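Local atomic coordinates of predicted protein (Acinetobacter sp. RUH2624, PDB entry 4MEA), a protein that hydrolyses epoxides as a secreted Cif-type enzyme of the alpha/beta hydrolase fold, and has been described as a virulence factor. Residues P60-H65 and I88-P93; K152-M157 and L263-M268. All blocks are in the same frame, centred on the assembly; numbering follows the deposited sequence.

Contacts 1 and 2 illustrate how neighbouring parallel strands of one mixed sheet can be joined differently at two places. Contact 1 pairs strands 61-64 and 87-90, the two ends of a beta-alpha-beta unit, while contact 2 pairs strands 151-157 and 267-272 farther across the same sheet; their centres lie about 15 Å apart. All touching residues of contact 1 are buried, whereas contact 2 reaches the protein surface at Lys152 and runs inward from there. Both use regular backbone hydrogen bonds. They differ where the pairing stops: past the strands, contact 1 is continued by a bridging water and a histidine ring, but contact 2 begins at its N-terminal end with apolar groups laid against a backbone carbonyl.

Contact 1 of 2, residues P60-H65 and I88-P93; sequences PIVFIH and IAIDLP
Ile88 is bonded to strand 61-64 through both its N and its O: the N donates to Ile61 O at 2.9 Å, and the O accepts from Phe63 N at 2.7 Å. These are parallel strands of the alpha/beta hydrolase sheet, joined in a beta-alpha-beta crossover through helix 75-81. The Ile88 side chain shares a face with Val62 and Ile90, which helix 108-123 covers. Ala89 lies on the reverse face, its CB 4.2 Å from Phe63 CB, with Met78 beyond. Ile90 N donates to Phe63 O at a longer 3.3 Å; a water bridges the two strands here, donating to Phe63 O and Ile90 O and accepting from His65 N. Ile90 CB meets Ile64 CD1 at 4.0 Å. The Asp91 carboxylate is bonded to His50 ND1 and to the backbone N of Gln97 and Trp71, while Asp91 CA lies at the edge of the His65 ring. Leu92 meets that ring twice. With His65 CG between the backbone N and the carbonyl carbon (chi1 74°), the imidazole swings across so that Leu92 CG sits over one face in a CH-pi contact, while Leu92 N donates to His65 NE2 at 2.9 Å from 33° out of the ring plane.

Contact 2 of 2, residues K152-M157 and L263-M268; sequences KKAVFM and LTIPSM
Ile265 leans on the carbonyl of Lys152 from its first side-chain carbon onward. Its CB rests 3.4 Å from Lys152 O, and CG2 follows at 3.9 Å from the same oxygen. CG1, set between the backbone N and the carbonyl carbon (chi1 63°), stays near Lys152 O too, and CD1 reaches inward along strand 151-157, to 3.9 Å from Lys153 CA and 4.1 Å from Ala154 CB. Gln148 OE1 accepts from the backbone N of both Thr264 and Ile265 in the loop before strand 267-272. Pro266 continues the approach: the CG of Lys153, whose NZ goes on to the carbonyls of Phe322 and Leu323, lies against its CB and CG. From here two parallel strands of the alpha/beta hydrolase sheet run together; the largely helical chain between them is consistent with the cap inserted at this point in epoxide hydrolases. Ala154 N donates to Pro266 O at a long 3.3 Å, Met268 N to Ala154 O, and Phe156 N to Met268 O at 3.0 Å. On the face toward helix 307-323, Met268 lies alongside Val155; a bend at chi3 (66°) lays its CE against both valine methyls, 3.7 Å from Val155 CG1. Toward helix 136-146, Leu263 CD1 touches Phe156 CE2 at 4.0 Å.

Contact 1 of 2, residues P60-H65 and I88-P93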
# COMPACT_ATOMS: atom_id res chain seq x y z
N PRO A 60 -31.23 20.72 11.62
CA PRO A 60 -30.00 20.15 12.16
C PRO A 60 -29.03 19.75 11.05
O PRO A 60 -29.45 19.35 9.96
CB PRO A 60 -30.48 18.92 12.93
CG PRO A 60 -31.92 19.22 13.27
CD PRO A 60 -32.43 19.99 12.08
N ILE A 61 -27.74 19.89 11.32
CA ILE A 61 -26.72 19.43 10.39
C ILE A 61 -25.86 18.42 11.13
O ILE A 61 -25.28 18.73 12.17
CB ILE A 61 -25.85 20.59 9.90
CG1 ILE A 61 -26.73 21.78 9.50
CG2 ILE A 61 -24.98 20.14 8.73
CD1 ILE A 61 -25.96 23.03 9.19
N VAL A 62 -25.80 17.20 10.61
CA VAL A 62 -24.99 16.15 11.21
C VAL A 62 -23.69 16.00 10.40
O VAL A 62 -23.73 15.89 9.18
CB VAL A 62 -25.78 14.83 11.27
CG1 VAL A 62 -24.90 13.67 11.76
CG2 VAL A 62 -27.02 15.00 12.16
N PHE A 63 -22.55 16.04 11.09
CA PHE A 63 -21.23 15.97 10.44
C PHE A 63 -20.51 14.70 10.85
O PHE A 63 -20.37 14.41 12.04
CB PHE A 63 -20.33 17.14 10.87
CG PHE A 63 -20.88 18.51 10.54
CD1 PHE A 63 -20.58 19.12 9.33
CD2 PHE A 63 -21.65 19.20 11.47
CE1 PHE A 63 -21.07 20.39 9.03
CE2 PHE A 63 -22.14 20.48 11.18
CZ PHE A 63 -21.85 21.07 9.96
N ILE A 64 -20.02 13.96 9.86
CA ILE A 64 -19.35 12.68 10.09
C ILE A 64 -17.91 12.68 9.52
O ILE A 64 -17.71 12.72 8.30
CB ILE A 64 -20.13 11.52 9.46
CG1 ILE A 64 -21.59 11.53 9.93
CG2 ILE A 64 -19.45 10.19 9.77
CD1 ILE A 64 -21.76 11.20 11.44
N HIS A 65 -16.93 12.61 10.42
CA HIS A 65 -15.51 12.62 10.05
C HIS A 65 -15.05 11.29 9.45
O HIS A 65 -15.83 10.34 9.35
CB HIS A 65 -14.68 12.90 11.31
CG HIS A 65 -14.58 11.72 12.23
ND1 HIS A 65 -13.60 10.76 12.12
CD2 HIS A 65 -15.37 11.34 13.26
CE1 HIS A 65 -13.78 9.84 13.05
NE2 HIS A 65 -14.85 10.16 13.76
N ILE A 88 -24.34 18.83 14.91
CA ILE A 88 -24.00 17.59 15.61
C ILE A 88 -22.85 16.91 14.89
O ILE A 88 -22.94 16.64 13.69
CB ILE A 88 -25.21 16.63 15.63
CG1 ILE A 88 -26.41 17.30 16.32
CG2 ILE A 88 -24.84 15.32 16.32
CD1 ILE A 88 -27.73 16.62 16.03
N ALA A 89 -21.76 16.65 15.60
CA ALA A 89 -20.63 15.94 15.01
C ALA A 89 -20.36 14.69 15.85
O ALA A 89 -20.10 14.78 17.05
CB ALA A 89 -19.39 16.84 14.95
N ILE A 90 -20.45 13.54 15.20
CA ILE A 90 -20.34 12.26 15.88
C ILE A 90 -19.02 11.57 15.54
O ILE A 90 -18.60 11.56 14.38
CB ILE A 90 -21.50 11.32 15.45
CG1 ILE A 90 -22.85 12.00 15.69
CG2 ILE A 90 -21.40 9.97 16.17
CD1 ILE A 90 -24.02 11.29 15.00
N ASP A 91 -18.37 11.01 16.56
CA ASP A 91 -17.20 10.16 16.35
C ASP A 91 -17.63 8.80 15.77
O ASP A 91 -18.47 8.12 16.36
CB ASP A 91 -16.46 9.92 17.68
CG ASP A 91 -15.65 11.11 18.12
OD1 ASP A 91 -15.42 12.01 17.28
OD2 ASP A 91 -15.22 11.14 19.30
N LEU A 92 -17.05 8.42 14.64
CA LEU A 92 -17.37 7.12 14.02
C LEU A 92 -17.19 5.99 15.01
O LEU A 92 -16.29 6.02 15.85
CB LEU A 92 -16.48 6.85 12.81
CG LEU A 92 -16.84 7.51 11.48
CD1 LEU A 92 -15.76 7.23 10.42
CD2 LEU A 92 -18.21 7.02 11.00
N PRO A 93 -18.04 4.96 14.90
CA PRO A 93 -17.87 3.78 15.75
C PRO A 93 -16.40 3.34 15.82
O PRO A 93 -15.75 3.17 14.78
CB PRO A 93 -18.72 2.72 15.05
CG PRO A 93 -19.81 3.52 14.37
CD PRO A 93 -19.11 4.79 13.90
O HOH W 1 -17.82 13.83 13.01

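Contact 2 of 2, residues K152-M157 and L263-M268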
# COMPACT_ATOMS: atom_id res chain seq x y z
N LYS A 152 -32.59 15.61 4.04
CA LYS A 152 -33.10 16.52 3.02
C LYS A 152 -32.07 16.78 1.92
O LYS A 152 -32.42 16.86 0.74
CB LYS A 152 -33.52 17.84 3.66
CG LYS A 152 -34.24 18.79 2.72
CD LYS A 152 -34.75 20.01 3.47
CE LYS A 152 -35.60 20.89 2.57
NZ LYS A 152 -36.21 22.01 3.33
N LYS A 153 -30.81 16.94 2.34
CA LYS A 153 -29.69 17.15 1.43
C LYS A 153 -28.45 16.49 2.03
O LYS A 153 -28.31 16.41 3.26
CB LYS A 153 -29.40 18.63 1.24
CG LYS A 153 -30.57 19.44 0.71
CD LYS A 153 -30.20 20.91 0.59
CE LYS A 153 -31.35 21.71 -0.02
NZ LYS A 153 -30.97 23.13 -0.24
N ALA A 154 -27.55 16.04 1.17
CA ALA A 154 -26.36 15.30 1.61
C ALA A 154 -25.10 15.77 0.89
O ALA A 154 -25.13 16.01 -0.32
CB ALA A 154 -26.55 13.81 1.40
N VAL A 155 -24.01 15.89 1.64
CA VAL A 155 -22.72 16.27 1.09
C VAL A 155 -21.70 15.19 1.44
O VAL A 155 -21.59 14.80 2.60
CB VAL A 155 -22.22 17.60 1.69
CG1 VAL A 155 -20.89 18.01 1.05
CG2 VAL A 155 -23.28 18.69 1.54
N PHE A 156 -20.96 14.72 0.43
CA PHE A 156 -19.83 13.81 0.65
C PHE A 156 -18.56 14.56 0.27
O PHE A 156 -18.52 15.28 -0.73
CB PHE A 156 -19.99 12.55 -0.21
CG PHE A 156 -21.23 11.75 0.12
CD1 PHE A 156 -21.18 10.74 1.07
CD2 PHE A 156 -22.43 12.00 -0.53
CE1 PHE A 156 -22.32 9.99 1.37
CE2 PHE A 156 -23.57 11.27 -0.23
CZ PHE A 156 -23.51 10.26 0.72
N MET A 157 -17.51 14.40 1.07
CA MET A 157 -16.31 15.23 0.91
C MET A 157 -15.03 14.45 0.58
O MET A 157 -14.64 13.53 1.30
CB MET A 157 -16.12 16.15 2.11
CG MET A 157 -17.22 17.21 2.24
SD MET A 157 -17.16 18.22 3.74
CE MET A 157 -15.59 19.09 3.53
N LEU A 263 -29.42 8.49 -5.27
CA LEU A 263 -29.84 9.69 -4.56
C LEU A 263 -30.84 10.53 -5.36
O LEU A 263 -30.53 10.99 -6.46
CB LEU A 263 -28.63 10.54 -4.18
CG LEU A 263 -27.71 9.88 -3.14
CD1 LEU A 263 -26.53 10.79 -2.82
CD2 LEU A 263 -28.48 9.48 -1.87
N THR A 264 -32.03 10.71 -4.80
CA THR A 264 -33.08 11.53 -5.41
C THR A 264 -33.22 12.87 -4.68
O THR A 264 -34.01 13.72 -5.08
CB THR A 264 -34.45 10.80 -5.41
OG1 THR A 264 -34.84 10.51 -4.07
CG2 THR A 264 -34.36 9.48 -6.19
N ILE A 265 -32.47 13.04 -3.60
CA ILE A 265 -32.40 14.32 -2.91
C ILE A 265 -31.20 15.07 -3.46
O ILE A 265 -30.30 14.46 -4.05
CB ILE A 265 -32.21 14.15 -1.38
CG1 ILE A 265 -30.89 13.45 -1.08
CG2 ILE A 265 -33.39 13.39 -0.76
CD1 ILE A 265 -30.50 13.50 0.41
N PRO A 266 -31.17 16.40 -3.28
CA PRO A 266 -30.00 17.16 -3.73
C PRO A 266 -28.74 16.65 -3.03
O PRO A 266 -28.77 16.37 -1.83
CB PRO A 266 -30.32 18.59 -3.28
CG PRO A 266 -31.83 18.62 -3.17
CD PRO A 266 -32.20 17.27 -2.67
N SER A 267 -27.66 16.51 -3.78
CA SER A 267 -26.40 16.04 -3.21
C SER A 267 -25.24 16.86 -3.74
O SER A 267 -25.34 17.51 -4.78
CB SER A 267 -26.20 14.56 -3.52
OG SER A 267 -26.08 14.35 -4.92
N MET A 268 -24.14 16.85 -3.00
CA MET A 268 -22.93 17.55 -3.42
C MET A 268 -21.71 16.67 -3.21
O MET A 268 -21.59 15.98 -2.19
CB MET A 268 -22.76 18.86 -2.64
CG MET A 268 -21.45 19.59 -2.96
SD MET A 268 -21.43 21.33 -2.47
CE MET A 268 -21.52 21.20 -0.68